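Local coordinates for Fe-regulated protein B (Neisseria meningitidis, PDB 4AIP) that transports iron across the outer membrane as a TonB-dependent transporter, and probably takes up siderophores, at residues L131-L143 with M271-F285. Numbering follows the deposited sequence.
Sequences LYHQGRFIVDPAL and MKDQHRGIRTVREEF
H133 and E284 make a short His-carboxylate hydrogen bond: H133 ND1 donates to E284 OE2 at 2.5 Å, 160° at the hydrogen and close to the ring plane. OE2 takes it on its anti lone pair and is also salt-bridged by R722, which probably favours the charged carboxylate. E284 N donates a weak hydrogen bond to H133 O. D273 OD2 accepts from D140 N (3.0 Å) through its syn lone pair, while OD1 takes a water proton; that water also donates to I138 O, and its O lies in the plane of the H275 ring, 3.0 Å from H275 NE2. At this plug-to-barrel interface of a TonB-dependent transporter, plug loop 131-143 lies against the inward-facing M271, D273 and H275 of barrel strand 264-276 and against the turn 282-285 beyond it. F137, its CG anti to the backbone N (chi1 -160°), reaches the wall and forms an offset stack with H275, centroids 4.6 Å apart, while its edge meets the D273 carboxylate. R282 CG sits over one face of the H133 ring, a CH-pi contact 3.6 Å from the centroid, while Y132 CZ lies over the opposite face, toward its rim. L143 CD1 touches M271 SD at 3.5 Å.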
# COMPACT_ATOMS: atom_id res chain seq x y z
N LEU B 131 5.06 23.55 -10.38
CA LEU B 131 4.14 24.69 -10.31
C LEU B 131 4.70 25.68 -9.35
O LEU B 131 5.25 25.33 -8.31
CB LEU B 131 2.77 24.25 -9.84
CG LEU B 131 1.69 25.34 -10.01
CD1 LEU B 131 1.41 25.61 -11.51
CD2 LEU B 131 0.40 24.98 -9.26
N TYR B 132 4.55 26.95 -9.66
CA TYR B 132 5.20 27.99 -8.86
C TYR B 132 4.44 28.26 -7.54
O TYR B 132 4.92 28.99 -6.69
CB TYR B 132 5.35 29.24 -9.71
CG TYR B 132 4.07 29.99 -9.84
CD1 TYR B 132 3.13 29.67 -10.86
CD2 TYR B 132 3.76 31.02 -8.91
CE1 TYR B 132 1.93 30.38 -10.97
CE2 TYR B 132 2.58 31.72 -9.02
CZ TYR B 132 1.67 31.41 -10.05
OH TYR B 132 0.50 32.12 -10.13
N HIS B 133 3.26 27.68 -7.36
CA HIS B 133 2.50 27.85 -6.13
C HIS B 133 2.93 26.83 -5.09
O HIS B 133 2.30 26.67 -4.05
CB HIS B 133 1.03 27.70 -6.43
CG HIS B 133 0.37 28.96 -6.88
ND1 HIS B 133 0.40 30.13 -6.15
CD2 HIS B 133 -0.39 29.23 -7.97
CE1 HIS B 133 -0.30 31.06 -6.78
NE2 HIS B 133 -0.79 30.53 -7.88
N GLN B 134 4.00 26.11 -5.38
CA GLN B 134 4.61 25.24 -4.39
C GLN B 134 6.11 25.35 -4.60
O GLN B 134 6.56 25.80 -5.64
CB GLN B 134 4.13 23.79 -4.60
CG GLN B 134 4.34 23.25 -6.04
CD GLN B 134 3.77 21.91 -6.17
OE1 GLN B 134 2.56 21.79 -6.38
NE2 GLN B 134 4.62 20.87 -6.00
N GLY B 135 6.88 24.93 -3.61
CA GLY B 135 8.31 24.95 -3.75
C GLY B 135 8.83 23.69 -4.39
O GLY B 135 8.11 22.74 -4.63
N ARG B 136 10.10 23.70 -4.69
CA ARG B 136 10.73 22.55 -5.20
C ARG B 136 11.02 21.59 -4.03
O ARG B 136 11.17 21.99 -2.90
CB ARG B 136 11.99 22.93 -5.98
CG ARG B 136 11.74 23.66 -7.30
CD ARG B 136 12.99 24.41 -7.73
NE ARG B 136 12.96 24.87 -9.13
CZ ARG B 136 12.44 26.03 -9.56
NH1 ARG B 136 11.85 26.89 -8.72
NH2 ARG B 136 12.48 26.32 -10.86
N PHE B 137 11.10 20.31 -4.40
CA PHE B 137 11.07 19.17 -3.54
C PHE B 137 12.29 19.14 -2.67
O PHE B 137 13.44 19.30 -3.14
CB PHE B 137 11.08 17.93 -4.43
CG PHE B 137 10.60 16.72 -3.75
CD1 PHE B 137 11.43 15.99 -2.92
CD2 PHE B 137 9.29 16.31 -3.90
CE1 PHE B 137 10.96 14.90 -2.23
CE2 PHE B 137 8.80 15.18 -3.23
CZ PHE B 137 9.64 14.49 -2.42
N ILE B 138 12.05 18.94 -1.39
CA ILE B 138 13.14 18.87 -0.45
C ILE B 138 13.22 17.46 0.07
O ILE B 138 12.24 16.90 0.56
CB ILE B 138 13.01 19.90 0.67
CG1 ILE B 138 12.84 21.28 0.03
CG2 ILE B 138 14.27 19.82 1.65
CD1 ILE B 138 12.40 22.42 1.00
N VAL B 139 14.42 16.92 -0.06
CA VAL B 139 14.70 15.54 0.21
C VAL B 139 14.40 15.29 1.70
O VAL B 139 14.46 16.17 2.49
CB VAL B 139 16.17 15.27 -0.12
CG1 VAL B 139 17.04 16.12 0.79
CG2 VAL B 139 16.49 13.78 -0.02
N ASP B 140 14.10 14.04 2.00
CA ASP B 140 13.81 13.52 3.31
C ASP B 140 15.16 13.18 3.97
O ASP B 140 15.93 12.41 3.43
CB ASP B 140 13.05 12.23 3.05
CG ASP B 140 12.49 11.57 4.29
OD1 ASP B 140 13.11 11.55 5.41
OD2 ASP B 140 11.36 11.02 4.14
N PRO B 141 15.41 13.70 5.18
CA PRO B 141 16.73 13.51 5.81
C PRO B 141 16.91 12.08 6.26
O PRO B 141 18.04 11.65 6.62
CB PRO B 141 16.68 14.44 7.04
CG PRO B 141 15.20 14.66 7.31
CD PRO B 141 14.55 14.63 5.92
N ALA B 142 15.82 11.34 6.29
CA ALA B 142 15.93 9.92 6.66
C ALA B 142 16.83 9.20 5.64
O ALA B 142 17.59 8.33 6.01
CB ALA B 142 14.54 9.26 6.74
N LEU B 143 16.78 9.62 4.38
CA LEU B 143 17.69 9.07 3.36
C LEU B 143 19.19 9.45 3.52
O LEU B 143 20.09 8.75 2.98
CB LEU B 143 17.22 9.44 1.95
CG LEU B 143 15.79 9.03 1.61
CD1 LEU B 143 15.26 9.83 0.40
CD2 LEU B 143 15.74 7.52 1.32
N MET B 271 16.71 5.65 -5.27
CA MET B 271 16.04 6.31 -4.20
C MET B 271 14.65 6.75 -4.60
O MET B 271 14.44 7.17 -5.74
CB MET B 271 16.84 7.48 -3.73
CG MET B 271 15.95 8.53 -3.23
SD MET B 271 16.70 10.06 -2.79
CE MET B 271 17.09 10.85 -4.30
N LYS B 272 13.72 6.69 -3.65
CA LYS B 272 12.42 7.25 -3.90
C LYS B 272 11.98 8.00 -2.66
O LYS B 272 12.17 7.51 -1.56
CB LYS B 272 11.40 6.17 -4.29
CG LYS B 272 10.11 6.78 -4.60
CD LYS B 272 8.92 5.87 -4.56
CE LYS B 272 8.77 5.09 -5.79
NZ LYS B 272 7.34 5.12 -6.13
N ASP B 273 11.32 9.16 -2.87
CA ASP B 273 10.86 10.05 -1.82
C ASP B 273 9.46 10.45 -2.22
O ASP B 273 9.26 11.09 -3.28
CB ASP B 273 11.73 11.31 -1.92
CG ASP B 273 11.95 12.03 -0.56
OD1 ASP B 273 10.96 12.31 0.15
OD2 ASP B 273 13.11 12.36 -0.26
N GLN B 274 8.45 10.15 -1.43
CA GLN B 274 7.10 10.43 -1.90
C GLN B 274 6.17 11.07 -0.85
O GLN B 274 6.13 10.66 0.33
CB GLN B 274 6.52 9.11 -2.38
CG GLN B 274 5.20 9.26 -2.97
CD GLN B 274 4.71 7.98 -3.55
OE1 GLN B 274 4.40 7.93 -4.74
NE2 GLN B 274 4.65 6.94 -2.75
N HIS B 275 5.38 12.03 -1.31
CA HIS B 275 4.41 12.65 -0.44
C HIS B 275 3.02 12.43 -0.95
O HIS B 275 2.77 12.72 -2.11
CB HIS B 275 4.61 14.14 -0.41
CG HIS B 275 5.99 14.59 -0.04
ND1 HIS B 275 6.41 15.89 -0.23
CD2 HIS B 275 7.03 13.95 0.54
CE1 HIS B 275 7.65 16.02 0.19
NE2 HIS B 275 8.05 14.86 0.68
N ARG B 276 2.09 12.01 -0.08
CA ARG B 276 0.70 11.83 -0.52
C ARG B 276 -0.29 12.38 0.47
O ARG B 276 -0.07 12.35 1.69
CB ARG B 276 0.38 10.35 -0.77
CG ARG B 276 0.71 9.48 0.37
CD ARG B 276 1.54 8.36 -0.16
NE ARG B 276 0.68 7.18 -0.29
CZ ARG B 276 0.98 6.06 -0.93
NH1 ARG B 276 2.16 5.91 -1.53
NH2 ARG B 276 0.09 5.06 -0.99
N GLY B 277 -1.39 12.88 -0.04
CA GLY B 277 -2.48 13.26 0.85
C GLY B 277 -3.46 14.13 0.11
O GLY B 277 -3.33 14.35 -1.10
N ILE B 278 -4.45 14.62 0.80
CA ILE B 278 -5.37 15.50 0.16
C ILE B 278 -4.71 16.89 0.28
O ILE B 278 -4.45 17.39 1.41
CB ILE B 278 -6.75 15.52 0.87
CG1 ILE B 278 -7.25 14.11 1.22
CG2 ILE B 278 -7.76 16.32 0.07
CD1 ILE B 278 -7.70 13.29 0.06
N ARG B 279 -4.45 17.53 -0.86
CA ARG B 279 -3.65 18.70 -0.86
C ARG B 279 -4.39 19.62 -1.74
O ARG B 279 -5.28 19.19 -2.50
CB ARG B 279 -2.30 18.42 -1.48
CG ARG B 279 -1.50 17.37 -0.67
CD ARG B 279 -0.87 17.97 0.59
NE ARG B 279 0.20 18.90 0.23
CZ ARG B 279 0.84 19.72 1.06
NH1 ARG B 279 0.52 19.79 2.34
NH2 ARG B 279 1.80 20.52 0.60
N THR B 280 -4.05 20.89 -1.66
CA THR B 280 -4.82 21.92 -2.32
C THR B 280 -4.12 22.26 -3.62
O THR B 280 -2.93 22.01 -3.79
CB THR B 280 -4.95 23.17 -1.39
OG1 THR B 280 -3.66 23.73 -1.14
CG2 THR B 280 -5.46 22.78 -0.09
N VAL B 281 -4.89 22.77 -4.57
CA VAL B 281 -4.33 23.27 -5.82
C VAL B 281 -3.50 24.36 -5.20
O VAL B 281 -4.00 25.04 -4.32
CB VAL B 281 -5.44 23.93 -6.68
CG1 VAL B 281 -4.83 24.61 -7.95
CG2 VAL B 281 -6.58 22.93 -7.01
N ARG B 282 -2.25 24.57 -5.54
CA ARG B 282 -1.58 25.68 -4.79
C ARG B 282 -1.23 25.37 -3.36
O ARG B 282 -1.86 25.88 -2.44
CB ARG B 282 -2.46 26.94 -4.67
CG ARG B 282 -2.70 27.73 -5.90
CD ARG B 282 -3.49 28.96 -5.57
NE ARG B 282 -4.36 29.35 -6.67
CZ ARG B 282 -5.58 28.83 -6.90
NH1 ARG B 282 -6.09 27.91 -6.09
NH2 ARG B 282 -6.27 29.25 -7.95
N GLU B 283 -0.17 24.60 -3.15
CA GLU B 283 0.18 24.16 -1.80
C GLU B 283 0.74 25.24 -0.87
O GLU B 283 0.92 25.00 0.35
CB GLU B 283 1.14 23.01 -1.90
CG GLU B 283 0.64 21.99 -2.90
CD GLU B 283 1.44 20.73 -2.88
OE1 GLU B 283 2.54 20.67 -2.24
OE2 GLU B 283 0.95 19.78 -3.52
N GLU B 284 1.01 26.42 -1.42
CA GLU B 284 1.56 27.50 -0.60
C GLU B 284 0.50 28.18 0.27
O GLU B 284 0.82 28.90 1.18
CB GLU B 284 2.36 28.51 -1.44
CG GLU B 284 1.49 29.42 -2.30
CD GLU B 284 2.30 30.50 -3.07
OE1 GLU B 284 3.35 31.02 -2.58
OE2 GLU B 284 1.87 30.83 -4.19
N PHE B 285 -0.76 27.92 -0.04
CA PHE B 285 -1.87 28.43 0.74
C PHE B 285 -2.70 27.27 1.30
O PHE B 285 -2.69 26.18 0.72
CB PHE B 285 -2.79 29.24 -0.18
CG PHE B 285 -2.11 30.38 -0.94
CD1 PHE B 285 -1.38 31.37 -0.27
CD2 PHE B 285 -2.29 30.50 -2.31
CE1 PHE B 285 -0.78 32.41 -0.98
CE2 PHE B 285 -1.70 31.53 -3.02
CZ PHE B 285 -0.94 32.48 -2.35
O HOH W 1 10.95 14.75 1.25